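Local structure of putative laminarinase (Phanerochaete chrysosporium, 2W39) at residues 23-34 against 62-73. The protein probably hydrolyses beta-glucans such as laminarin and lichenin, as a secreted family 16 glycoside hydrolase of a white-rot fungus. Residues are numbered along the deposited sequence; the frame is centred on the assembly and turned at random.
Sequences IADPTHGRVNYV and LSPSGPGRNSVR. With BGC (beta-D-glucopyranose), chain B; BGC (beta-D-glucopyranose), chain C; LGC (D-glucono-1,5-lactone), chain D.
In the beta-sandwich fold of this family 16 laminarinase, the short strand 31-33 pairs in parallel with strand 69-71, Asn32 and Asn70 side by side. Arg30 O takes Arg69 N, and Asn32 bonds through N to Arg69 O and through O to Ser71 N, the alternation expected of parallel strands; Val34 N closes the series on Ser71 O. Beside this ladder the neighbouring amides repeat the link, Asn32 ND2 donating to Asn70 OD1 at 2.9 Å, with the two planes 42° apart.

At one end Arg30, its CG anti to the backbone N (chi1 -176°) and its chain bent at chi2, reaches into the Ser63-Gly66 turn. Its NH1 meets Gly66 O at 2.8 Å in the guanidinium plane, NH2 adds weak bonds to Ser63 O and Gly66 O, and Pro67 O lies over one face. Shortened to an alanine, this position is likely to leave Gly66 O without its charged donor and the turn less firmly held to the 23-34 segment.

At the other end Arg73 CB sits over the Tyr33 ring, 3.7 Å from its centroid, and Val31 CG2 covers the opposite face. The guanidinium, salt-bridged to Glu21 and Glu107, sends NH2 to O6 of the chain B glucose at 3.1 Å, while a water ties NH1 to Asp25 OD1 and Tyr33 OH. Together with the two glutamates, the Tyr33 ring and this water probably fix the direction in which Arg73 offers NH2 to the sugar.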
# COMPACT_ATOMS: atom_id res chain seq x y z
N ILE A 23 15.81 0.28 7.32
CA ILE A 23 15.38 0.20 8.71
C ILE A 23 15.06 -1.23 9.06
O ILE A 23 14.67 -2.02 8.19
CB ILE A 23 14.14 1.11 8.99
CG1 ILE A 23 12.91 0.69 8.16
CG2 ILE A 23 14.50 2.57 8.76
CD1 ILE A 23 11.64 1.43 8.51
N ALA A 24 15.23 -1.58 10.33
CA ALA A 24 14.64 -2.81 10.85
C ALA A 24 13.14 -2.73 10.61
O ALA A 24 12.51 -1.70 10.85
CB ALA A 24 14.94 -2.95 12.33
N ASP A 25 12.55 -3.82 10.13
CA ASP A 25 11.14 -3.77 9.77
C ASP A 25 10.27 -3.55 11.01
O ASP A 25 10.28 -4.37 11.94
CB ASP A 25 10.71 -5.07 9.09
CG ASP A 25 9.28 -5.03 8.62
OD1 ASP A 25 8.78 -3.88 8.47
OD2 ASP A 25 8.65 -6.10 8.45
N PRO A 26 9.49 -2.45 11.05
CA PRO A 26 8.59 -2.26 12.20
C PRO A 26 7.59 -3.42 12.36
O PRO A 26 7.12 -3.65 13.48
CB PRO A 26 7.89 -0.94 11.87
CG PRO A 26 8.84 -0.23 10.98
CD PRO A 26 9.43 -1.30 10.13
N THR A 27 7.27 -4.13 11.27
CA THR A 27 6.35 -5.26 11.34
C THR A 27 7.04 -6.61 11.48
O THR A 27 6.41 -7.65 11.34
CB THR A 27 5.33 -5.25 10.17
OG1 THR A 27 6.01 -5.08 8.92
CG2 THR A 27 4.37 -4.10 10.32
N HIS A 28 8.34 -6.59 11.79
CA HIS A 28 9.07 -7.80 12.22
C HIS A 28 9.12 -8.90 11.15
O HIS A 28 9.16 -10.09 11.47
CB HIS A 28 8.49 -8.34 13.54
CG HIS A 28 8.39 -7.28 14.59
ND1 HIS A 28 7.19 -6.73 14.96
CD2 HIS A 28 9.34 -6.60 15.26
CE1 HIS A 28 7.40 -5.80 15.88
NE2 HIS A 28 8.70 -5.69 16.06
N GLY A 29 9.15 -8.51 9.88
CA GLY A 29 9.19 -9.47 8.80
C GLY A 29 10.56 -10.08 8.55
O GLY A 29 11.58 -9.63 9.09
N ARG A 30 10.58 -11.12 7.72
CA ARG A 30 11.81 -11.79 7.32
C ARG A 30 12.38 -11.04 6.12
O ARG A 30 12.40 -11.54 4.98
CB ARG A 30 11.53 -13.26 7.02
CG ARG A 30 12.76 -14.09 6.69
CD ARG A 30 13.82 -14.04 7.79
NE ARG A 30 14.96 -14.86 7.39
CZ ARG A 30 16.20 -14.70 7.85
NH1 ARG A 30 16.49 -13.76 8.74
NH2 ARG A 30 17.14 -15.52 7.40
N VAL A 31 12.81 -9.81 6.38
CA VAL A 31 13.16 -8.85 5.33
C VAL A 31 14.41 -8.11 5.72
O VAL A 31 14.66 -7.85 6.90
CB VAL A 31 11.98 -7.84 5.08
CG1 VAL A 31 11.80 -6.86 6.26
CG2 VAL A 31 12.19 -7.07 3.78
N ASN A 32 15.21 -7.77 4.71
CA ASN A 32 16.34 -6.86 4.88
C ASN A 32 16.09 -5.67 3.97
O ASN A 32 16.27 -5.77 2.75
CB ASN A 32 17.65 -7.56 4.53
CG ASN A 32 18.84 -6.69 4.83
OD1 ASN A 32 19.01 -6.20 5.94
ND2 ASN A 32 19.67 -6.47 3.82
N TYR A 33 15.63 -4.56 4.55
CA TYR A 33 15.35 -3.37 3.78
C TYR A 33 16.65 -2.64 3.49
O TYR A 33 17.35 -2.20 4.40
CB TYR A 33 14.43 -2.47 4.58
CG TYR A 33 12.96 -2.81 4.52
CD1 TYR A 33 12.33 -3.16 3.32
CD2 TYR A 33 12.16 -2.69 5.67
CE1 TYR A 33 10.95 -3.41 3.27
CE2 TYR A 33 10.78 -2.94 5.62
CZ TYR A 33 10.19 -3.26 4.41
OH TYR A 33 8.83 -3.47 4.30
N VAL A 34 16.97 -2.52 2.20
CA VAL A 34 18.24 -1.93 1.77
C VAL A 34 18.08 -0.47 1.40
O VAL A 34 16.98 -0.01 1.09
CB VAL A 34 18.87 -2.74 0.61
CG1 VAL A 34 19.14 -4.18 1.07
CG2 VAL A 34 17.99 -2.71 -0.63
N LEU A 62 18.80 -17.86 1.61
CA LEU A 62 19.26 -17.16 2.80
C LEU A 62 19.85 -18.07 3.87
O LEU A 62 19.29 -19.12 4.17
CB LEU A 62 18.13 -16.38 3.45
CG LEU A 62 17.30 -15.46 2.56
CD1 LEU A 62 16.29 -14.70 3.39
CD2 LEU A 62 18.21 -14.47 1.82
N SER A 63 20.93 -17.60 4.49
CA SER A 63 21.40 -18.22 5.72
C SER A 63 20.32 -17.99 6.78
O SER A 63 19.91 -16.85 7.01
CB SER A 63 22.70 -17.60 6.19
OG SER A 63 22.99 -18.06 7.50
N PRO A 64 19.86 -19.07 7.44
CA PRO A 64 18.84 -18.87 8.48
C PRO A 64 19.31 -17.95 9.60
O PRO A 64 18.49 -17.28 10.24
CB PRO A 64 18.57 -20.28 9.00
CG PRO A 64 19.06 -21.19 7.88
CD PRO A 64 20.22 -20.49 7.27
N SER A 65 20.62 -17.94 9.84
CA SER A 65 21.22 -17.11 10.87
C SER A 65 21.40 -15.65 10.44
O SER A 65 21.51 -14.76 11.29
CB SER A 65 22.55 -17.73 11.34
OG SER A 65 22.36 -19.07 11.77
N GLY A 66 21.39 -15.41 9.12
CA GLY A 66 21.66 -14.09 8.57
C GLY A 66 20.39 -13.26 8.40
O GLY A 66 19.31 -13.66 8.87
N PRO A 67 20.52 -12.08 7.77
CA PRO A 67 19.38 -11.20 7.55
C PRO A 67 18.31 -11.79 6.64
O PRO A 67 18.52 -12.80 5.95
CB PRO A 67 20.01 -9.97 6.88
CG PRO A 67 21.42 -10.02 7.27
CD PRO A 67 21.76 -11.47 7.27
N GLY A 68 17.16 -11.12 6.64
CA GLY A 68 16.03 -11.52 5.82
C GLY A 68 16.22 -11.26 4.34
O GLY A 68 17.29 -10.84 3.90
N ARG A 69 15.17 -11.52 3.58
CA ARG A 69 15.25 -11.40 2.13
C ARG A 69 15.34 -9.93 1.75
O ARG A 69 14.55 -9.10 2.23
CB ARG A 69 14.04 -12.07 1.47
CG ARG A 69 14.11 -12.13 -0.05
CD ARG A 69 13.25 -13.24 -0.66
NE ARG A 69 13.79 -14.57 -0.35
CZ ARG A 69 14.89 -15.10 -0.89
NH1 ARG A 69 15.59 -14.45 -1.82
NH2 ARG A 69 15.29 -16.29 -0.47
N ASN A 70 16.29 -9.58 0.89
CA ASN A 70 16.44 -8.18 0.52
C ASN A 70 15.19 -7.66 -0.19
O ASN A 70 14.61 -8.34 -1.06
CB ASN A 70 17.63 -7.95 -0.41
CG ASN A 70 18.97 -8.11 0.28
OD1 ASN A 70 19.07 -8.09 1.50
ND2 ASN A 70 20.02 -8.25 -0.53
N SER A 71 14.77 -6.46 0.20
CA SER A 71 13.60 -5.81 -0.37
C SER A 71 13.74 -4.31 -0.12
O SER A 71 14.76 -3.85 0.40
CB SER A 71 12.34 -6.38 0.28
OG SER A 71 11.19 -5.96 -0.45
N VAL A 72 12.69 -3.57 -0.48
CA VAL A 72 12.74 -2.12 -0.38
C VAL A 72 11.46 -1.56 0.24
O VAL A 72 10.37 -2.12 0.09
CB VAL A 72 13.03 -1.45 -1.74
CG1 VAL A 72 14.40 -1.88 -2.30
CG2 VAL A 72 11.93 -1.71 -2.75
N ARG A 73 11.63 -0.40 0.89
CA ARG A 73 10.57 0.40 1.48
C ARG A 73 10.92 1.84 1.13
O ARG A 73 11.88 2.39 1.66
CB ARG A 73 10.53 0.17 2.99
CG ARG A 73 9.59 1.11 3.74
CD ARG A 73 9.34 0.61 5.13
NE ARG A 73 8.75 1.64 5.99
CZ ARG A 73 7.98 1.38 7.06
NH1 ARG A 73 7.57 0.15 7.32
NH2 ARG A 73 7.57 2.38 7.82
C2 BGC B . 3.75 -0.80 12.85
C3 BGC B . 4.10 0.30 13.85
C4 BGC B . 4.90 1.43 13.22
C5 BGC B . 4.20 1.94 11.95
C6 BGC B . 5.03 2.97 11.19
C1 BGC B . 3.07 -0.18 11.63
O2 BGC B . 2.85 -1.73 13.47
O3 BGC B . 4.85 -0.26 14.93
O4 BGC B . 5.04 2.50 14.17
O5 BGC B . 3.94 0.83 11.09
O6 BGC B . 6.17 2.35 10.55
C2 BGC C . 0.44 -1.62 9.86
C3 BGC C . 1.79 -0.95 9.60
C4 BGC C . 2.40 -1.55 8.35
C5 BGC C . 1.52 -1.11 7.18
C6 BGC C . 2.09 -1.57 5.85
C1 BGC C . -0.41 -1.90 8.61
O1 BGC C . -0.84 -3.28 8.62
O2 BGC C . -0.32 -0.83 10.78
O3 BGC C . 2.67 -1.10 10.73
O4 BGC C . 3.74 -1.11 8.16
O5 BGC C . 0.19 -1.63 7.32
O6 BGC C . 1.73 -2.94 5.62
C1 LGC D . -0.30 -1.47 8.93
C2 LGC D . 0.62 -1.28 10.10
O5 LGC D . 0.12 -1.29 7.54
O1 LGC D . -1.46 -1.79 9.13
O2 LGC D . 0.05 -0.35 11.04
C3 LGC D . 2.01 -0.83 9.63
O3 LGC D . 2.98 -1.10 10.66
C4 LGC D . 2.38 -1.55 8.34
O4 LGC D . 3.76 -1.37 8.02
C5 LGC D . 1.49 -0.98 7.24
C6 LGC D . 1.78 -1.49 5.83
O6 LGC D . 1.74 -2.93 5.75
O HOH W 1 7.50 -2.65 6.47
O HOH W 2 16.59 -9.00 8.48
O HOH W 3 14.30 0.03 1.76